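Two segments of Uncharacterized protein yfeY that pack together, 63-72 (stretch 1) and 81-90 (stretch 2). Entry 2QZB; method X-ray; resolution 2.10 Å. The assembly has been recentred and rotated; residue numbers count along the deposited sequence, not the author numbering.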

ATOM      1  N   MET A  63       4.495  10.664   7.969  1.00 20.98           N
ATOM      2  CA  MET A  63       5.886  10.366   8.284  1.00 22.07           C
ATOM      3  C   MET A  63       5.987   9.737   9.665  1.00 23.14           C
ATOM      4  O   MET A  63       5.343  10.187  10.611  1.00 22.93           O
ATOM      5  CB  MET A  63       6.740  11.645   8.249  1.00 21.07           C
ATOM      6  CG  MET A  63       6.697  12.440   6.891  1.00 21.00           C
ATOM      7  SD  MET A  63       7.312  11.490   5.480  1.00 14.28           S
ATOM      8  CE  MET A  63       9.042  11.309   5.826  1.00 23.75           C
ATOM      9  N   LYS A  64       6.816   8.724   9.769  1.00 24.83           N
ATOM     10  CA  LYS A  64       7.053   8.061  11.053  1.00 28.19           C
ATOM     11  C   LYS A  64       8.545   8.146  11.260  1.00 27.84           C
ATOM     12  O   LYS A  64       9.320   7.455  10.611  1.00 27.95           O
ATOM     13  CB  LYS A  64       6.569   6.620  11.043  1.00 27.12           C
ATOM     14  CG  LYS A  64       6.580   5.975  12.458  1.00 32.42           C
ATOM     15  CD  LYS A  64       6.002   4.570  12.480  1.00 31.22           C
ATOM     16  CE  LYS A  64       7.053   3.509  12.180  1.00 37.45           C
ATOM     17  NZ  LYS A  64       6.639   2.155  12.733  1.00 37.71           N
ATOM     18  N   GLY A  65       8.940   9.086  12.103  1.00 29.28           N
ATOM     19  CA  GLY A  65      10.327   9.518  12.166  1.00 29.38           C
ATOM     20  C   GLY A  65      10.796  10.013  10.817  1.00 30.25           C
ATOM     21  O   GLY A  65      10.151  10.864  10.183  1.00 30.23           O
ATOM     22  N   ASP A  66      11.893   9.410  10.366  1.00 30.21           N
ATOM     23  CA  ASP A  66      12.627   9.764   9.160  1.00 31.55           C
ATOM     24  C   ASP A  66      12.039   9.149   7.877  1.00 30.48           C
ATOM     25  O   ASP A  66      12.506   9.436   6.751  1.00 30.66           O
ATOM     26  CB  ASP A  66      14.080   9.235   9.333  1.00 33.00           C
ATOM     27  CG  ASP A  66      14.170   7.962  10.275  1.00 38.49           C
ATOM     28  OD1 ASP A  66      15.005   7.051   9.994  1.00 45.97           O
ATOM     29  OD2 ASP A  66      13.439   7.859  11.305  1.00 38.74           O
ATOM     30  N   ASN A  67      11.044   8.285   8.060  1.00 29.27           N
ATOM     31  CA  ASN A  67      10.588   7.357   7.021  1.00 27.62           C
ATOM     32  C   ASN A  67       9.105   7.575   6.690  1.00 25.36           C
ATOM     33  O   ASN A  67       8.291   7.948   7.557  1.00 23.59           O
ATOM     34  CB  ASN A  67      10.744   5.915   7.514  1.00 29.00           C
ATOM     35  CG  ASN A  67      12.199   5.428   7.557  1.00 32.08           C
ATOM     36  OD1 ASN A  67      13.002   5.606   6.624  1.00 35.57           O
ATOM     37  ND2 ASN A  67      12.528   4.783   8.645  1.00 35.78           N
ATOM     38  N   VAL A  68       8.737   7.290   5.447  1.00 23.56           N
ATOM     39  CA  VAL A  68       7.364   7.435   5.038  1.00 21.50           C
ATOM     40  C   VAL A  68       6.596   6.263   5.609  1.00 21.28           C
ATOM     41  O   VAL A  68       6.960   5.119   5.390  1.00 20.57           O
ATOM     42  CB  VAL A  68       7.258   7.516   3.484  1.00 23.14           C
ATOM     43  CG1 VAL A  68       5.839   7.596   3.040  1.00 19.94           C
ATOM     44  CG2 VAL A  68       8.009   8.713   2.995  1.00 21.48           C
ATOM     45  N   ALA A  69       5.562   6.557   6.390  1.00 21.53           N
ATOM     46  CA  ALA A  69       4.649   5.515   6.919  1.00 21.33           C
ATOM     47  C   ALA A  69       3.467   5.218   5.977  1.00 21.18           C
ATOM     48  O   ALA A  69       2.958   4.085   5.946  1.00 20.30           O
ATOM     49  CB  ALA A  69       4.102   5.925   8.283  1.00 21.32           C
ATOM     50  N   MET A  70       3.000   6.246   5.249  1.00 21.44           N
ATOM     51  CA  MET A  70       1.869   6.125   4.283  1.00 20.91           C
ATOM     52  C   MET A  70       2.014   7.229   3.273  1.00 21.74           C
ATOM     53  O   MET A  70       2.433   8.350   3.619  1.00 21.07           O
ATOM     54  CB  MET A  70       0.458   6.406   4.874  1.00 20.85           C
ATOM     55  CG  MET A  70      -0.016   5.668   6.104  1.00 23.60           C
ATOM     56  SD  MET A  70      -1.734   6.090   6.597  1.00 19.28           S
ATOM     57  CE  MET A  70      -1.531   5.628   8.295  1.00 25.28           C
ATOM     58  N   VAL A  71       1.565   6.927   2.060  1.00 22.13           N
ATOM     59  CA  VAL A  71       1.370   7.913   0.991  1.00 22.05           C
ATOM     60  C   VAL A  71      -0.114   7.963   0.699  1.00 22.48           C
ATOM     61  O   VAL A  71      -0.710   6.931   0.389  1.00 22.28           O
ATOM     62  CB  VAL A  71       2.082   7.512  -0.314  1.00 21.73           C
ATOM     63  CG1 VAL A  71       1.927   8.654  -1.389  1.00 23.30           C
ATOM     64  CG2 VAL A  71       3.584   7.189  -0.085  1.00 22.96           C
ATOM     65  N   ILE A  72      -0.711   9.153   0.790  1.00 21.30           N
ATOM     66  CA  ILE A  72      -2.099   9.324   0.552  1.00 22.18           C
ATOM     67  C   ILE A  72      -2.291  10.097  -0.761  1.00 24.40           C
ATOM     68  O   ILE A  72      -1.688  11.178  -0.976  1.00 23.80           O
ATOM     69  CB  ILE A  72      -2.738  10.100   1.713  1.00 21.52           C
ATOM     70  CG1 ILE A  72      -2.489   9.376   3.039  1.00 21.98           C
ATOM     71  CG2 ILE A  72      -4.212  10.296   1.444  1.00 23.16           C
ATOM     72  CD1 ILE A  72      -2.920  10.196   4.290  1.00 22.54           C
ATOM     73  N   ARG A  81      -6.476   6.474  -2.869  1.00 25.71           N
ATOM     74  CA  ARG A  81      -5.444   5.440  -2.692  1.00 24.13           C
ATOM     75  C   ARG A  81      -4.595   5.796  -1.469  1.00 24.10           C
ATOM     76  O   ARG A  81      -4.320   7.011  -1.228  1.00 21.85           O
ATOM     77  CB  ARG A  81      -4.549   5.329  -3.929  1.00 23.53           C
ATOM     78  CG  ARG A  81      -3.376   4.302  -3.813  1.00 23.79           C
ATOM     79  CD  ARG A  81      -2.551   4.180  -5.087  1.00 25.44           C
ATOM     80  NE  ARG A  81      -1.311   3.450  -4.868  1.00 27.51           N
ATOM     81  CZ  ARG A  81      -0.556   2.891  -5.814  1.00 31.17           C
ATOM     82  NH1 ARG A  81       0.571   2.265  -5.481  1.00 28.56           N
ATOM     83  NH2 ARG A  81      -0.904   2.966  -7.098  1.00 31.96           N
ATOM     84  N   ILE A  82      -4.212   4.760  -0.699  1.00 22.63           N
ATOM     85  CA  ILE A  82      -3.280   4.911   0.462  1.00 22.50           C
ATOM     86  C   ILE A  82      -2.328   3.741   0.381  1.00 23.11           C
ATOM     87  O   ILE A  82      -2.781   2.576   0.375  1.00 23.36           O
ATOM     88  CB  ILE A  82      -3.994   4.852   1.830  1.00 22.48           C
ATOM     89  CG1 ILE A  82      -5.087   5.929   1.928  1.00 21.91           C
ATOM     90  CG2 ILE A  82      -2.953   5.000   3.014  1.00 22.44           C
ATOM     91  CD1 ILE A  82      -6.256   5.615   2.904  1.00 22.70           C
ATOM     92  N   ASP A  83      -1.038   4.028   0.242  1.00 22.00           N
ATOM     93  CA  ASP A  83      -0.011   2.992   0.353  1.00 23.29           C
ATOM     94  C   ASP A  83       0.544   2.978   1.787  1.00 22.94           C
ATOM     95  O   ASP A  83       0.916   4.026   2.306  1.00 23.52           O
ATOM     96  CB  ASP A  83       1.113   3.276  -0.620  1.00 23.42           C
ATOM     97  CG  ASP A  83       0.625   3.343  -2.078  1.00 28.35           C
ATOM     98  OD1 ASP A  83       1.421   3.041  -2.975  1.00 32.91           O
ATOM     99  OD2 ASP A  83      -0.549   3.715  -2.314  1.00 33.42           O
ATOM    100  N   VAL A  84       0.567   1.817   2.425  1.00 22.60           N
ATOM    101  CA  VAL A  84       0.969   1.729   3.824  1.00 21.92           C
ATOM    102  C   VAL A  84       2.329   1.073   3.845  1.00 23.23           C
ATOM    103  O   VAL A  84       2.527  -0.001   3.257  1.00 23.24           O
ATOM    104  CB  VAL A  84      -0.047   0.980   4.714  1.00 23.08           C
ATOM    105  CG1 VAL A  84       0.435   0.909   6.209  1.00 21.46           C
ATOM    106  CG2 VAL A  84      -1.404   1.668   4.676  1.00 20.54           C
ATOM    107  N   LEU A  85       3.280   1.723   4.486  1.00 23.17           N
ATOM    108  CA  LEU A  85       4.610   1.134   4.645  1.00 24.81           C
ATOM    109  C   LEU A  85       4.979   0.933   6.114  1.00 26.43           C
ATOM    110  O   LEU A  85       6.030   0.382   6.427  1.00 27.86           O
ATOM    111  CB  LEU A  85       5.645   2.025   3.966  1.00 25.39           C
ATOM    112  CG  LEU A  85       5.419   2.330   2.473  1.00 24.32           C
ATOM    113  CD1 LEU A  85       4.507   3.525   2.188  1.00 26.11           C
ATOM    114  CD2 LEU A  85       6.732   2.628   1.889  1.00 31.28           C
ATOM    115  N   ASP A  86       4.126   1.418   6.999  1.00 27.51           N
ATOM    116  CA  ASP A  86       4.292   1.328   8.452  1.00 29.47           C
ATOM    117  C   ASP A  86       4.024  -0.105   8.885  1.00 30.42           C
ATOM    118  O   ASP A  86       2.892  -0.634   8.708  1.00 28.54           O
ATOM    119  CB  ASP A  86       3.282   2.247   9.126  1.00 29.71           C
ATOM    120  CG  ASP A  86       3.484   2.374  10.637  1.00 32.21           C
ATOM    121  OD1 ASP A  86       4.245   1.591  11.266  1.00 32.57           O
ATOM    122  OD2 ASP A  86       2.846   3.284  11.196  1.00 32.79           O
ATOM    123  N   SER A  87       5.062  -0.736   9.449  1.00 30.88           N
ATOM    124  CA  SER A  87       4.968  -2.156   9.777  1.00 32.58           C
ATOM    125  C   SER A  87       3.975  -2.369  10.909  1.00 32.10           C
ATOM    126  O   SER A  87       3.444  -3.456  11.056  1.00 33.12           O
ATOM    127  CB  SER A  87       6.351  -2.736  10.120  1.00 33.41           C
ATOM    128  OG  SER A  87       6.865  -2.052  11.252  1.00 35.10           O
ATOM    129  N   ASP A  88       3.705  -1.319  11.682  1.00 31.60           N
ATOM    130  CA  ASP A  88       2.708  -1.350  12.736  1.00 31.59           C
ATOM    131  C   ASP A  88       1.241  -1.319  12.294  1.00 31.01           C
ATOM    132  O   ASP A  88       0.345  -1.434  13.134  1.00 31.40           O
ATOM    133  CB  ASP A  88       2.932  -0.203  13.725  1.00 32.29           C
ATOM    134  CG  ASP A  88       4.328  -0.226  14.345  1.00 35.86           C
ATOM    135  OD1 ASP A  88       4.940   0.870  14.459  1.00 35.84           O
ATOM    136  OD2 ASP A  88       4.791  -1.346  14.689  1.00 36.89           O
ATOM    137  N   ILE A  89       0.978  -1.153  11.007  1.00 29.30           N
ATOM    138  CA  ILE A  89      -0.418  -1.163  10.540  1.00 28.13           C
ATOM    139  C   ILE A  89      -0.622  -2.409   9.695  1.00 27.46           C
ATOM    140  O   ILE A  89      -0.127  -2.465   8.577  1.00 26.92           O
ATOM    141  CB  ILE A  89      -0.712   0.118   9.692  1.00 28.62           C
ATOM    142  CG1 ILE A  89      -0.394   1.362  10.540  1.00 28.23           C
ATOM    143  CG2 ILE A  89      -2.164   0.115   9.115  1.00 26.90           C
ATOM    144  CD1 ILE A  89      -0.539   2.642   9.808  1.00 31.97           C
ATOM    145  N   PRO A  90      -1.362  -3.399  10.212  1.00 27.42           N
ATOM    146  CA  PRO A  90      -1.610  -4.578   9.395  1.00 27.88           C
ATOM    147  C   PRO A  90      -2.884  -4.400   8.554  1.00 27.60           C
ATOM    148  O   PRO A  90      -3.650  -3.472   8.777  1.00 27.33           O
ATOM    149  CB  PRO A  90      -1.794  -5.685  10.451  1.00 29.03           C
ATOM    150  CG  PRO A  90      -2.532  -4.918  11.648  1.00 28.39           C
ATOM    151  CD  PRO A  90      -2.073  -3.453  11.510  1.00 27.68           C
TER
HETATM  152  O   HOH W   1      -0.933   6.405  -2.433  1.00 40.54           O

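Two antiparallel strands hold together through a ladder of backbone hydrogen bonds, but side chains can add contacts beyond the ladder, and residues 63-72 and 81-90 of yfeY illustrate both halves of this principle. The segments bury 560 Å² between them, and the residues most covered are Met70, with 63 Å², and Lys64, with 60 Å².

Met70 sits opposite Val84 in a non-hydrogen-bonded pair, so its backbone makes no N-H...O bond across the gap; instead its CA lies 3.0 Å from Asp83 O, a CA-H...O contact. The regular bonds fall at the neighbouring pair, where Val71 N donates to Asp83 O (3.0 Å) and Asp83 N to Val71 O (2.9 Å). Alternation places Met70 on the same face as Ile72, Ile82 and Val84. With chi1 m and both outer torsions t, its chain is extended enough to touch partners well apart in sequence: SD lies 3.9 Å from Ile82 CG2, while CE reaches Ile89 CD1 at 3.5 Å. One flexible, apolar side chain thus joins the strand to the turn beyond it.

On the other face, Val71 CG2 approaches Leu85 CD1 at 4.4 Å, and a water donates to both Val71 O (2.9 Å) and Asp83 OD2 (2.7 Å), tying backbone to carboxylate. Past Val84 the pairing gives way: Ala69 O accepts from Leu85 N at 2.8 Å and, weakly, from Asp86 N at 3.1 Å.

Lys64 works by charge. Its NZ forms salt bridges with Asp86 OD1 (2.9 Å) and Asp88 OD1 (2.7 Å), fastening stretch 1 to the type I turn from Asp86 to Ile89. Asp86 OD1 also accepts from Asp88 N at 3.0 Å, so a single carboxylate oxygen serves both the turn and the contact between stretches.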